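Local coordinates for acyl-CoA dehydrogenase (Bacillus anthracis, PDB 3OWA), which probably catalyses the FAD-dependent alpha,beta-dehydrogenation of fatty acyl-CoA thioesters, at residues F17-I22 with I470-A475; A545-T550 with S565-L570; K136-L141 with G145-A150; L124-F129 with V195-A200. All coordinates share one frame; numbering follows the deposited sequence. Where two conformers were deposited one is given.

The four contacts fall into two pairs set far apart in space. Contact 1 brings an N-terminal loop onto the C-terminal helices that also hold contact 2; their centres are about 14 Å apart, and they touch where helix 458-482 of contact 1 packs on helix 526-554 of contact 2, Ile470 CG2 lying 3.5 Å from Ala547 CB. Contacts 3 and 4 have centres about 11 Å apart and meet where strand 149-152 runs parallel to strand 195-202; Ala150 N lies 2.9 Å from Val195 O, a probable hydrogen bond. Centre to centre, contacts 1 and 3 are about 44 Å apart and contacts 2 and 4 about 45 Å. Contact 4 comes near a cofactor, the side chain of Ile197 being about 9 Å from a bound FAD.

Contact 1 (F17-I22 with I470-A475)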
loop_
_atom_site.group_PDB
_atom_site.type_symbol
_atom_site.label_atom_id
_atom_site.label_comp_id
_atom_site.label_asym_id
_atom_site.label_seq_id
_atom_site.Cartn_x
_atom_site.Cartn_y
_atom_site.Cartn_z
ATOM N N PHE A 17 -25.631 -15.512 5.312
ATOM C CA PHE A 17 -25.800 -14.174 4.738
ATOM C C PHE A 17 -25.763 -14.200 3.200
ATOM O O PHE A 17 -26.317 -13.327 2.553
ATOM C CB PHE A 17 -24.738 -13.197 5.266
ATOM C CG PHE A 17 -23.327 -13.515 4.817
ATOM C CD1 PHE A 17 -22.835 -13.031 3.608
ATOM C CD2 PHE A 17 -22.487 -14.301 5.612
ATOM C CE1 PHE A 17 -21.529 -13.334 3.193
ATOM C CE2 PHE A 17 -21.181 -14.594 5.208
ATOM C CZ PHE A 17 -20.709 -14.114 3.991
ATOM N N LEU A 18 -25.105 -15.194 2.625
ATOM C CA LEU A 18 -24.949 -15.270 1.191
ATOM C C LEU A 18 -26.247 -15.651 0.457
ATOM O O LEU A 18 -26.393 -15.400 -0.748
ATOM C CB LEU A 18 -23.851 -16.276 0.844
ATOM C CG LEU A 18 -23.636 -16.545 -0.652
ATOM C CD1 LEU A 18 -23.365 -15.254 -1.424
ATOM C CD2 LEU A 18 -22.526 -17.580 -0.900
ATOM N N VAL A 19 -27.183 -16.235 1.194
ATOM C CA VAL A 19 -28.316 -16.960 0.612
ATOM C C VAL A 19 -29.665 -16.569 1.245
ATOM O O VAL A 19 -30.727 -16.841 0.684
ATOM C CB VAL A 19 -28.039 -18.490 0.730
ATOM C CG1 VAL A 19 -29.286 -19.283 0.849
ATOM C CG2 VAL A 19 -27.219 -18.978 -0.440
ATOM N N ASP A 20 -29.627 -15.921 2.403
ATOM C CA ASP A 20 -30.848 -15.579 3.127
ATOM C C ASP A 20 -30.927 -14.083 3.317
ATOM O O ASP A 20 -29.905 -13.391 3.340
ATOM C CB ASP A 20 -30.889 -16.276 4.494
ATOM C CG ASP A 20 -31.079 -17.790 4.381
ATOM O OD1 ASP A 20 -31.711 -18.254 3.403
ATOM O OD2 ASP A 20 -30.607 -18.526 5.280
ATOM N N GLU A 21 -32.144 -13.587 3.469
ATOM C CA GLU A 21 -32.386 -12.162 3.586
ATOM C C GLU A 21 -32.254 -11.777 5.064
ATOM O O GLU A 21 -33.252 -11.733 5.785
ATOM C CB GLU A 21 -33.795 -11.848 3.042
ATOM C CG GLU A 21 -33.910 -10.582 2.209
ATOM C CD GLU A 21 -34.306 -9.364 3.034
ATOM O OE1 GLU A 21 -33.660 -9.097 4.078
ATOM O OE2 GLU A 21 -35.265 -8.665 2.634
ATOM N N ILE A 22 -31.030 -11.509 5.514
ATOM C CA ILE A 22 -30.774 -11.191 6.922
ATOM C C ILE A 22 -31.447 -9.880 7.336
ATOM O O ILE A 22 -31.485 -8.920 6.579
ATOM C CB ILE A 22 -29.253 -11.121 7.241
ATOM C CG1 ILE A 22 -28.512 -12.367 6.726
ATOM C CG2 ILE A 22 -29.021 -10.824 8.736
ATOM C CD1 ILE A 22 -28.883 -13.702 7.367
ATOM N N ILE A 470 -25.137 -12.432 -7.748
ATOM C CA ILE A 470 -23.932 -12.432 -8.576
ATOM C C ILE A 470 -22.887 -13.408 -8.007
ATOM O O ILE A 470 -22.313 -14.198 -8.752
ATOM C CB ILE A 470 -23.342 -10.994 -8.751
ATOM C CG1 ILE A 470 -24.278 -10.104 -9.576
ATOM C CG2 ILE A 470 -21.974 -11.025 -9.436
ATOM C CD1 ILE A 470 -24.051 -8.599 -9.343
ATOM N N GLY A 471 -22.657 -13.361 -6.694
ATOM C CA GLY A 471 -21.726 -14.281 -6.040
ATOM C C GLY A 471 -22.125 -15.738 -6.252
ATOM O O GLY A 471 -21.303 -16.580 -6.631
ATOM N N LEU A 472 -23.397 -16.030 -6.010
ATOM C CA LEU A 472 -23.935 -17.368 -6.219
ATOM C C LEU A 472 -23.783 -17.819 -7.665
ATOM O O LEU A 472 -23.332 -18.937 -7.920
ATOM C CB LEU A 472 -25.401 -17.425 -5.778
ATOM C CG LEU A 472 -25.602 -17.542 -4.273
ATOM C CD1 LEU A 472 -26.873 -16.852 -3.815
ATOM C CD2 LEU A 472 -25.605 -19.009 -3.881
HETATM N N MSE A 473 -24.128 -16.935 -8.601
HETATM C CA MSE A 473 -24.064 -17.248 -10.044
HETATM C C MSE A 473 -22.656 -17.630 -10.462
HETATM O O MSE A 473 -22.432 -18.646 -11.115
HETATM C CB MSE A 473 -24.533 -16.063 -10.893
HETATM C CG MSE A 473 -24.727 -16.399 -12.366
HETATM SE SE MSE A 473 -24.674 -14.887 -13.616
HETATM C CE MSE A 473 -25.353 -13.500 -12.461
ATOM N N VAL A 474 -21.710 -16.794 -10.057
ATOM C CA VAL A 474 -20.326 -16.925 -10.450
ATOM C C VAL A 474 -19.706 -18.144 -9.775
ATOM O O VAL A 474 -19.028 -18.939 -10.411
ATOM C CB VAL A 474 -19.584 -15.622 -10.092
ATOM C CG1 VAL A 474 -18.088 -15.841 -9.952
ATOM C CG2 VAL A 474 -19.933 -14.523 -11.106
ATOM N N ALA A 475 -19.945 -18.287 -8.479
ATOM C CA ALA A 475 -19.435 -19.439 -7.741
ATOM C C ALA A 475 -20.040 -20.743 -8.300
ATOM O O ALA A 475 -19.343 -21.733 -8.492
ATOM C CB ALA A 475 -19.713 -19.289 -6.255
#
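Leu472 reaches out from helix 458-482 and places its forked end against Leu18 and Val19, tying the N-terminal loop before helix 35-52 to the C-terminal helical region across 448 residues. Its CD1 touches the backbone carbonyl of Leu18, with CD1 3.4 Å from Leu18 O. The Val19 and Leu472 side chains cross at about a right angle, and Val19 CG2 sits against both methyls of Leu472 (CD2 3.8 Å, CD1 4.0 Å). Alongside, the two leucines pack branch to branch, Leu18 CG lying 4.2 Å from Leu472 CG. Having CG anti to the carbonyl carbon (chi1 -79°) turns the Leu472 fork outward from its helix; this holds for one of two deposited conformers.

One layer out, Leu18 also rests on Leu503 of helix 490-520, and the ring of Phe17 meets that of Tyr504. Lys468, one turn before Leu472 on the same helix, gives a hydrogen bond to Asp20 O, and Lys436 gives one to Val19 O.

The side chains that meet are apolar and bury only 149 Å², but the closest approach is a methyl on a backbone carbonyl oxygen. Leu18 O is buried there with no polar partner in the model, so the contact rests on packing and shape.

Contact 2 (A545-T550 with S565-L570)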
loop_
_atom_site.group_PDB
_atom_site.type_symbol
_atom_site.label_atom_id
_atom_site.label_comp_id
_atom_site.label_asym_id
_atom_site.label_seq_id
_atom_site.Cartn_x
_atom_site.Cartn_y
_atom_site.Cartn_z
ATOM N N ALA A 545 -16.763 -6.016 -11.424
ATOM C CA ALA A 545 -15.496 -6.318 -12.115
ATOM C C ALA A 545 -14.941 -7.711 -11.798
ATOM O O ALA A 545 -14.371 -8.359 -12.677
ATOM C CB ALA A 545 -14.435 -5.247 -11.830
ATOM N N HIS A 546 -15.057 -8.144 -10.535
ATOM C CA HIS A 546 -14.623 -9.499 -10.155
ATOM C C HIS A 546 -15.452 -10.567 -10.868
ATOM O O HIS A 546 -14.913 -11.599 -11.262
ATOM C CB HIS A 546 -14.711 -9.723 -8.640
ATOM C CG HIS A 546 -13.655 -8.993 -7.870
ATOM N ND1 HIS A 546 -12.325 -9.039 -8.219
ATOM C CD2 HIS A 546 -13.729 -8.205 -6.771
ATOM C CE1 HIS A 546 -11.624 -8.307 -7.369
ATOM N NE2 HIS A 546 -12.453 -7.789 -6.480
ATOM N N ALA A 547 -16.755 -10.315 -10.992
ATOM C CA ALA A 547 -17.647 -11.264 -11.665
ATOM C C ALA A 547 -17.331 -11.368 -13.147
ATOM O O ALA A 547 -17.234 -12.465 -13.670
ATOM C CB ALA A 547 -19.124 -10.894 -11.438
ATOM N N LYS A 548 -17.166 -10.225 -13.812
ATOM C CA LYS A 548 -16.790 -10.190 -15.229
ATOM C C LYS A 548 -15.527 -10.985 -15.514
ATOM O O LYS A 548 -15.513 -11.788 -16.444
ATOM C CB LYS A 548 -16.565 -8.750 -15.727
ATOM C CG LYS A 548 -17.837 -7.977 -15.992
ATOM C CD LYS A 548 -17.548 -6.695 -16.786
ATOM C CE LYS A 548 -18.734 -5.714 -16.692
ATOM N NZ LYS A 548 -18.702 -4.667 -17.771
ATOM N N GLU A 549 -14.471 -10.745 -14.729
ATOM C CA GLU A 549 -13.204 -11.467 -14.898
ATOM C C GLU A 549 -13.394 -12.972 -14.732
ATOM O O GLU A 549 -12.832 -13.768 -15.490
ATOM C CB GLU A 549 -12.104 -10.975 -13.918
ATOM C CG GLU A 549 -10.749 -11.673 -14.179
ATOM C CD GLU A 549 -9.610 -11.202 -13.262
ATOM O OE1 GLU A 549 -9.630 -11.498 -12.053
ATOM O OE2 GLU A 549 -8.670 -10.547 -13.758
ATOM N N THR A 550 -14.194 -13.359 -13.746
ATOM C CA THR A 550 -14.472 -14.778 -13.533
ATOM C C THR A 550 -15.311 -15.396 -14.666
ATOM O O THR A 550 -15.033 -16.513 -15.079
ATOM C CB THR A 550 -15.132 -15.020 -12.201
ATOM O OG1 THR A 550 -14.311 -14.451 -11.173
ATOM C CG2 THR A 550 -15.267 -16.515 -11.954
ATOM N N SER A 565 -24.861 -10.745 -20.159
ATOM C CA SER A 565 -26.155 -10.041 -20.155
ATOM C C SER A 565 -26.925 -10.286 -18.858
ATOM O O SER A 565 -27.611 -9.392 -18.364
ATOM C CB SER A 565 -27.046 -10.484 -21.331
ATOM O OG SER A 565 -26.394 -10.263 -22.566
ATOM N N SER A 566 -26.841 -11.504 -18.331
ATOM C CA SER A 566 -27.422 -11.800 -17.001
ATOM C C SER A 566 -26.770 -10.914 -15.915
ATOM O O SER A 566 -27.456 -10.414 -15.016
ATOM C CB SER A 566 -27.295 -13.287 -16.635
ATOM O OG SER A 566 -28.047 -14.109 -17.526
ATOM N N LEU A 567 -25.455 -10.714 -16.030
ATOM C CA LEU A 567 -24.701 -9.884 -15.082
ATOM C C LEU A 567 -25.091 -8.413 -15.225
ATOM O O LEU A 567 -25.300 -7.725 -14.218
ATOM C CB LEU A 567 -23.185 -10.077 -15.249
ATOM C CG LEU A 567 -22.237 -9.209 -14.393
ATOM C CD1 LEU A 567 -22.542 -9.314 -12.874
ATOM C CD2 LEU A 567 -20.778 -9.542 -14.679
ATOM N N ARG A 568 -25.212 -7.952 -16.474
ATOM C CA ARG A 568 -25.681 -6.591 -16.777
ATOM C C ARG A 568 -27.075 -6.327 -16.192
ATOM O O ARG A 568 -27.324 -5.265 -15.618
ATOM C CB ARG A 568 -25.657 -6.331 -18.291
ATOM C CG ARG A 568 -25.591 -4.857 -18.685
ATOM C CD ARG A 568 -26.949 -4.307 -19.163
ATOM N NE ARG A 568 -27.545 -5.104 -20.244
ATOM C CZ ARG A 568 -27.405 -4.848 -21.544
ATOM N NH1 ARG A 568 -26.687 -3.810 -21.959
ATOM N NH2 ARG A 568 -27.989 -5.640 -22.436
ATOM N N LYS A 569 -27.962 -7.309 -16.322
ATOM C CA LYS A 569 -29.294 -7.263 -15.709
ATOM C C LYS A 569 -29.224 -7.178 -14.178
ATOM O O LYS A 569 -30.033 -6.489 -13.555
ATOM C CB LYS A 569 -30.131 -8.487 -16.123
ATOM C CG LYS A 569 -30.730 -8.392 -17.535
ATOM C CD LYS A 569 -31.504 -9.647 -17.921
ATOM C CE LYS A 569 -31.741 -9.703 -19.435
ATOM N NZ LYS A 569 -32.303 -11.021 -19.864
ATOM N N LEU A 570 -28.259 -7.876 -13.581
ATOM C CA LEU A 570 -28.117 -7.880 -12.133
ATOM C C LEU A 570 -27.443 -6.615 -11.641
ATOM O O LEU A 570 -27.541 -6.252 -10.484
ATOM C CB LEU A 570 -27.339 -9.108 -11.679
ATOM C CG LEU A 570 -28.149 -10.401 -11.615
ATOM C CD1 LEU A 570 -27.223 -11.518 -11.244
ATOM C CD2 LEU A 570 -29.316 -10.314 -10.622
#
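Leu567 points its isobutyl group straight at the facing helix; both methyls meet Ala547 CB, and CD2 alone also reaches Lys548. CD1 lies 4.0 Å from Ala547 CB, and CD2 reaches the same CB at 3.9 Å, so the small alanine side chain meets both prongs of the fork. CD2 also packs against the start of the Lys548 side chain, with 3.6 Å between Leu567 CD2 and Lys548 CG, and stands 3.8 Å from Lys548 N. Leu567 and Lys548 cross at about a right angle: the leucine drives in toward helix 526-554, while the lysine chain touches it at CG and then leads on past it. Two torsions account for this. Leu567 carries CG anti to its N (chi1 176°), which projects the fork across the gap, whereas Lys548 holds CG beside its own N (chi1 -77°), which sets CG against the leucine's CD2.

Behind this face, Thr550 OG1 donates to His546 O at 2.9 Å. That carbonyl also receives Thr550 N, the two donors arriving from opposite faces of its plane, and Asn495 of helix 490-520 bonds Thr550 OG1 as well. Ala547 is backed by Ile470 and Val474 of helix 458-482, so it is wedged between two helices. Near the same site Arg568 packs on Arg568 of the second subunit.

Helices 526-554 and 557-571 follow one another after a very short link and run in opposite directions, their closest CA atoms, those of Lys548 and Leu567, 7.9 Å apart. This is an antiparallel helical hairpin, here part of the second C-terminal acyl-CoA dehydrogenase-type helical region.

Contact 3 (K136-L141 with G145-A150)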
loop_
_atom_site.group_PDB
_atom_site.type_symbol
_atom_site.label_atom_id
_atom_site.label_comp_id
_atom_site.label_asym_id
_atom_site.label_seq_id
_atom_site.Cartn_x
_atom_site.Cartn_y
_atom_site.Cartn_z
ATOM N N LYS A 136 -6.937 -25.488 35.960
ATOM C CA LYS A 136 -6.794 -24.991 37.334
ATOM C C LYS A 136 -5.366 -24.631 37.649
ATOM O O LYS A 136 -5.122 -23.717 38.409
ATOM C CB LYS A 136 -7.352 -25.973 38.385
ATOM C CG LYS A 136 -8.865 -26.048 38.355
ATOM C CD LYS A 136 -9.447 -26.435 39.714
ATOM C CE LYS A 136 -10.113 -25.241 40.438
ATOM N NZ LYS A 136 -11.329 -24.671 39.728
ATOM N N LYS A 137 -4.425 -25.346 37.043
ATOM C CA LYS A 137 -3.025 -25.000 37.138
ATOM C C LYS A 137 -2.689 -23.670 36.430
ATOM O O LYS A 137 -2.183 -22.750 37.076
ATOM C CB LYS A 137 -2.164 -26.134 36.571
ATOM C CG LYS A 137 -0.650 -25.972 36.730
ATOM C CD LYS A 137 -0.012 -27.336 36.906
ATOM C CE LYS A 137 1.142 -27.626 35.968
ATOM N NZ LYS A 137 2.504 -27.207 36.409
ATOM N N TYR A 138 -2.945 -23.567 35.122
ATOM C CA TYR A 138 -2.348 -22.468 34.340
ATOM C C TYR A 138 -3.168 -21.191 34.321
ATOM O O TYR A 138 -2.607 -20.114 34.442
ATOM C CB TYR A 138 -1.931 -22.906 32.921
ATOM C CG TYR A 138 -0.753 -23.866 32.934
ATOM C CD1 TYR A 138 -0.950 -25.251 32.831
ATOM C CD2 TYR A 138 0.560 -23.401 33.083
ATOM C CE1 TYR A 138 0.133 -26.158 32.865
ATOM C CE2 TYR A 138 1.656 -24.294 33.121
ATOM C CZ TYR A 138 1.426 -25.666 33.009
ATOM O OH TYR A 138 2.466 -26.561 33.038
ATOM N N LEU A 139 -4.484 -21.311 34.234
ATOM C CA LEU A 139 -5.343 -20.139 33.996
ATOM C C LEU A 139 -5.328 -19.027 35.062
ATOM O O LEU A 139 -5.271 -17.849 34.684
ATOM C CB LEU A 139 -6.764 -20.537 33.640
ATOM C CG LEU A 139 -6.870 -21.352 32.355
ATOM C CD1 LEU A 139 -8.322 -21.639 32.107
ATOM C CD2 LEU A 139 -6.276 -20.593 31.165
ATOM N N PRO A 140 -5.371 -19.390 36.382
ATOM C CA PRO A 140 -5.371 -18.345 37.410
ATOM C C PRO A 140 -4.176 -17.420 37.266
ATOM O O PRO A 140 -4.275 -16.240 37.522
ATOM C CB PRO A 140 -5.286 -19.132 38.737
ATOM C CG PRO A 140 -5.950 -20.457 38.427
ATOM C CD PRO A 140 -5.630 -20.728 36.958
ATOM N N LEU A 141 -3.059 -17.962 36.823
ATOM C CA LEU A 141 -1.833 -17.220 36.695
ATOM C C LEU A 141 -1.797 -16.407 35.382
ATOM O O LEU A 141 -1.354 -15.255 35.368
ATOM C CB LEU A 141 -0.685 -18.208 36.731
ATOM C CG LEU A 141 -0.588 -19.075 37.996
ATOM C CD1 LEU A 141 0.134 -20.376 37.632
ATOM C CD2 LEU A 141 0.157 -18.284 39.131
ATOM N N GLY A 145 -1.702 -12.233 34.606
ATOM C CA GLY A 145 -0.429 -11.842 34.024
ATOM C C GLY A 145 0.736 -12.262 34.895
ATOM O O GLY A 145 1.881 -11.982 34.565
ATOM N N GLU A 146 0.453 -12.971 35.983
ATOM C CA GLU A 146 1.517 -13.564 36.829
ATOM C C GLU A 146 2.409 -14.505 36.007
ATOM O O GLU A 146 3.606 -14.554 36.208
ATOM C CB GLU A 146 0.904 -14.312 38.001
ATOM C CG GLU A 146 1.820 -14.426 39.203
ATOM C CD GLU A 146 1.024 -14.625 40.492
ATOM O OE1 GLU A 146 -0.020 -13.929 40.672
ATOM O OE2 GLU A 146 1.447 -15.477 41.312
ATOM N N LYS A 147 1.786 -15.280 35.130
ATOM C CA LYS A 147 2.484 -15.933 34.040
ATOM C C LYS A 147 2.046 -15.220 32.765
ATOM O O LYS A 147 0.951 -14.633 32.738
ATOM C CB LYS A 147 2.124 -17.414 33.967
ATOM C CG LYS A 147 2.885 -18.271 34.986
ATOM C CD LYS A 147 2.666 -19.752 34.743
ATOM C CE LYS A 147 3.456 -20.575 35.757
ATOM N NZ LYS A 147 4.007 -21.764 35.096
ATOM N N LEU A 148 2.906 -15.257 31.742
ATOM C CA LEU A 148 2.595 -14.728 30.417
ATOM C C LEU A 148 2.727 -15.836 29.391
ATOM O O LEU A 148 3.589 -16.704 29.500
ATOM C CB LEU A 148 3.544 -13.564 30.088
ATOM C CG LEU A 148 3.292 -12.384 31.058
ATOM C CD1 LEU A 148 4.404 -11.333 30.905
ATOM C CD2 LEU A 148 1.858 -11.786 30.898
ATOM N N ALA A 149 1.874 -15.796 28.390
ATOM C CA ALA A 149 1.818 -16.883 27.384
ATOM C C ALA A 149 2.284 -16.482 25.958
ATOM O O ALA A 149 2.263 -15.289 25.562
ATOM C CB ALA A 149 0.379 -17.431 27.334
ATOM N N ALA A 150 2.640 -17.500 25.176
ATOM C CA ALA A 150 3.005 -17.341 23.777
ATOM C C ALA A 150 2.505 -18.592 23.059
ATOM O O ALA A 150 2.236 -19.636 23.678
ATOM C CB ALA A 150 4.517 -17.233 23.637
HETATM O O HOH W 1 2.736 -24.487 36.638
#
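Tyr138 meets Lys147 first, its CE2 4.0 Å from Lys147 NZ, which approaches the ring obliquely. Just before it in sequence, Lys137 lays CG over one face of that ring, and a water accepts from Lys137 NZ at 2.7 Å and, weakly, from Lys147 NZ. The two like charges stay 5.8 Å apart (Lys137 NZ to Lys147 NZ); each has a long, weak ion pair with Glu213, which also bonds Tyr138 OH.

Leu141 carries most of the contact. With CG beside the backbone N (chi1 -59°), its fork is set between two residues of the loop that follows the helix: CD1 lies 3.8 Å from Lys147 CE and CD2 is 3.8 Å from Glu146 OE2, while CB rests on the lysine's first methylenes. The lysine position belongs to one of two deposited conformers. Leu141 O takes a nearly straight hydrogen bond from Lys147 N (3.1 Å, N-H...O angle 168°), the donor standing above the carbonyl plane. Gly145, with positive phi (85°), closes the helix in a Schellman motif.

The chain thus folds back from helix 132-144 into strand 149-152, which runs parallel to strand 195-202. Lys147 also touches Val195 of that strand, and Tyr138 packs on Ile126 of helix 124-129.

Contact 4 (L124-F129 with V195-A200); sequences LPIVLF and VFIVYA
A short helix packs here on a sheet: helix 124-129, from the N-terminal helical region, lies against strand 195-202 of the middle, beta-rich region that is a hallmark of acyl-CoA dehydrogenases. Ile197 is the strand residue that does the meeting. Its CG1 lies 4.0 Å from Pro125 CG, and its CG2 is 4.1 Å from Pro125 CB, so the proline ring is touched by both branches of the isoleucine. The end of the side chain goes to the next helix residue, with Ile197 CD1 4.0 Å from Ile126 CG1 and equally 4.0 Å from Ile126 CD1. A bend at the second torsion (chi2 -58°) carries CD1 off toward Ile126 while CG1 remains at the proline. Ile197 therefore crosses both partners obliquely, spanning two consecutive residues of the helix.

Pro125 stands in the first turn of its helix, where the lack of an N-H costs no helical bond, and its own carbonyl receives Phe129 N at 2.9 Å. All three touching residues are buried, and the pairing is wholly apolar, burying 149 Å² in all.

Beyond the pair, Leu124 and Leu128 lean on Ile267 of helix 257-293, and Ile126 is packed by Leu139 and Leu142 of helix 132-144. On the sheet side, the Ile197 backbone bonds Ala150 and Ala152 of the parallel strand 149-152, while strand 206-213 flanks strand 195-202 as its antiparallel neighbour.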
loop_
_atom_site.group_PDB
_atom_site.type_symbol
_atom_site.label_atom_id
_atom_site.label_comp_id
_atom_site.label_asym_id
_atom_site.label_seq_id
_atom_site.Cartn_x
_atom_site.Cartn_y
_atom_site.Cartn_z
ATOM N N LEU A 124 -5.868 -18.987 25.166
ATOM C CA LEU A 124 -7.103 -19.656 24.737
ATOM C C LEU A 124 -6.953 -21.149 24.417
ATOM O O LEU A 124 -7.904 -21.891 24.586
ATOM C CB LEU A 124 -7.763 -18.940 23.557
ATOM C CG LEU A 124 -8.389 -17.584 23.884
ATOM C CD1 LEU A 124 -9.010 -16.970 22.637
ATOM C CD2 LEU A 124 -9.413 -17.675 25.034
ATOM N N PRO A 125 -5.783 -21.604 23.958
ATOM C CA PRO A 125 -5.717 -23.077 23.800
ATOM C C PRO A 125 -5.970 -23.843 25.103
ATOM O O PRO A 125 -6.525 -24.930 25.070
ATOM C CB PRO A 125 -4.300 -23.318 23.302
ATOM C CG PRO A 125 -3.986 -22.016 22.541
ATOM C CD PRO A 125 -4.644 -20.923 23.311
ATOM N N ILE A 126 -5.585 -23.263 26.234
ATOM C CA ILE A 126 -5.813 -23.882 27.550
ATOM C C ILE A 126 -7.262 -23.653 27.974
ATOM O O ILE A 126 -7.921 -24.571 28.467
ATOM C CB ILE A 126 -4.799 -23.376 28.619
ATOM C CG1 ILE A 126 -3.363 -23.757 28.193
ATOM C CG2 ILE A 126 -5.115 -23.983 30.006
ATOM C CD1 ILE A 126 -2.242 -23.173 29.092
ATOM N N VAL A 127 -7.754 -22.434 27.781
ATOM C CA VAL A 127 -9.160 -22.136 28.043
ATOM C C VAL A 127 -10.107 -23.091 27.291
ATOM O O VAL A 127 -11.048 -23.638 27.877
ATOM C CB VAL A 127 -9.529 -20.649 27.708
ATOM C CG1 VAL A 127 -11.051 -20.407 27.898
ATOM C CG2 VAL A 127 -8.714 -19.661 28.575
ATOM N N LEU A 128 -9.856 -23.297 26.012
ATOM C CA LEU A 128 -10.773 -24.032 25.161
ATOM C C LEU A 128 -10.514 -25.522 25.121
ATOM O O LEU A 128 -11.460 -26.293 24.956
ATOM C CB LEU A 128 -10.762 -23.471 23.739
ATOM C CG LEU A 128 -11.157 -21.991 23.648
ATOM C CD1 LEU A 128 -11.122 -21.527 22.216
ATOM C CD2 LEU A 128 -12.531 -21.731 24.227
ATOM N N PHE A 129 -9.252 -25.935 25.247
ATOM C CA PHE A 129 -8.915 -27.344 25.072
ATOM C C PHE A 129 -8.163 -27.963 26.222
ATOM O O PHE A 129 -7.803 -29.127 26.160
ATOM C CB PHE A 129 -8.160 -27.540 23.758
ATOM C CG PHE A 129 -8.940 -27.081 22.560
ATOM C CD1 PHE A 129 -10.021 -27.842 22.090
ATOM C CD2 PHE A 129 -8.642 -25.878 21.933
ATOM C CE1 PHE A 129 -10.766 -27.427 21.002
ATOM C CE2 PHE A 129 -9.376 -25.463 20.842
ATOM C CZ PHE A 129 -10.454 -26.233 20.374
ATOM N N VAL A 195 5.059 -19.474 29.465
ATOM C CA VAL A 195 4.359 -20.648 28.975
ATOM C C VAL A 195 4.230 -20.559 27.474
ATOM O O VAL A 195 3.814 -19.499 26.941
ATOM C CB VAL A 195 2.954 -20.721 29.605
ATOM C CG1 VAL A 195 2.135 -21.868 28.967
ATOM C CG2 VAL A 195 3.038 -20.917 31.105
ATOM N N PHE A 196 4.558 -21.645 26.773
ATOM C CA PHE A 196 4.444 -21.676 25.292
ATOM C C PHE A 196 3.558 -22.863 24.864
ATOM O O PHE A 196 3.796 -23.988 25.288
ATOM C CB PHE A 196 5.820 -21.913 24.575
ATOM C CG PHE A 196 6.824 -20.804 24.797
ATOM C CD1 PHE A 196 7.506 -20.696 26.019
ATOM C CD2 PHE A 196 7.063 -19.850 23.794
ATOM C CE1 PHE A 196 8.416 -19.675 26.259
ATOM C CE2 PHE A 196 7.967 -18.810 24.008
ATOM C CZ PHE A 196 8.672 -18.722 25.238
ATOM N N ILE A 197 2.572 -22.599 24.025
ATOM C CA ILE A 197 1.763 -23.658 23.427
ATOM C C ILE A 197 2.537 -24.091 22.199
ATOM O O ILE A 197 2.614 -23.348 21.255
ATOM C CB ILE A 197 0.383 -23.151 22.986
ATOM C CG1 ILE A 197 -0.344 -22.458 24.169
ATOM C CG2 ILE A 197 -0.472 -24.347 22.353
ATOM C CD1 ILE A 197 -0.562 -23.315 25.436
ATOM N N VAL A 198 3.163 -25.254 22.257
ATOM C CA VAL A 198 4.061 -25.694 21.186
ATOM C C VAL A 198 3.462 -26.874 20.397
ATOM O O VAL A 198 2.974 -27.829 20.978
ATOM C CB VAL A 198 5.377 -26.183 21.799
ATOM C CG1 VAL A 198 6.306 -26.722 20.719
ATOM C CG2 VAL A 198 6.052 -25.051 22.660
ATOM N N TYR A 199 3.556 -26.852 19.075
ATOM C CA TYR A 199 3.065 -27.973 18.281
ATOM C C TYR A 199 4.241 -28.770 17.800
ATOM O O TYR A 199 5.241 -28.179 17.371
ATOM C CB TYR A 199 2.346 -27.421 17.056
ATOM C CG TYR A 199 1.011 -26.817 17.364
ATOM C CD1 TYR A 199 -0.164 -27.588 17.265
ATOM C CD2 TYR A 199 0.894 -25.472 17.708
ATOM C CE1 TYR A 199 -1.422 -27.020 17.509
ATOM C CE2 TYR A 199 -0.364 -24.908 17.961
ATOM C CZ TYR A 199 -1.504 -25.669 17.856
ATOM O OH TYR A 199 -2.738 -25.047 18.088
ATOM N N ALA A 200 4.139 -30.110 17.870
ATOM C CA ALA A 200 5.238 -31.000 17.499
ATOM C C ALA A 200 4.626 -32.322 17.050
ATOM O O ALA A 200 3.484 -32.605 17.396
ATOM C CB ALA A 200 6.173 -31.254 18.681
#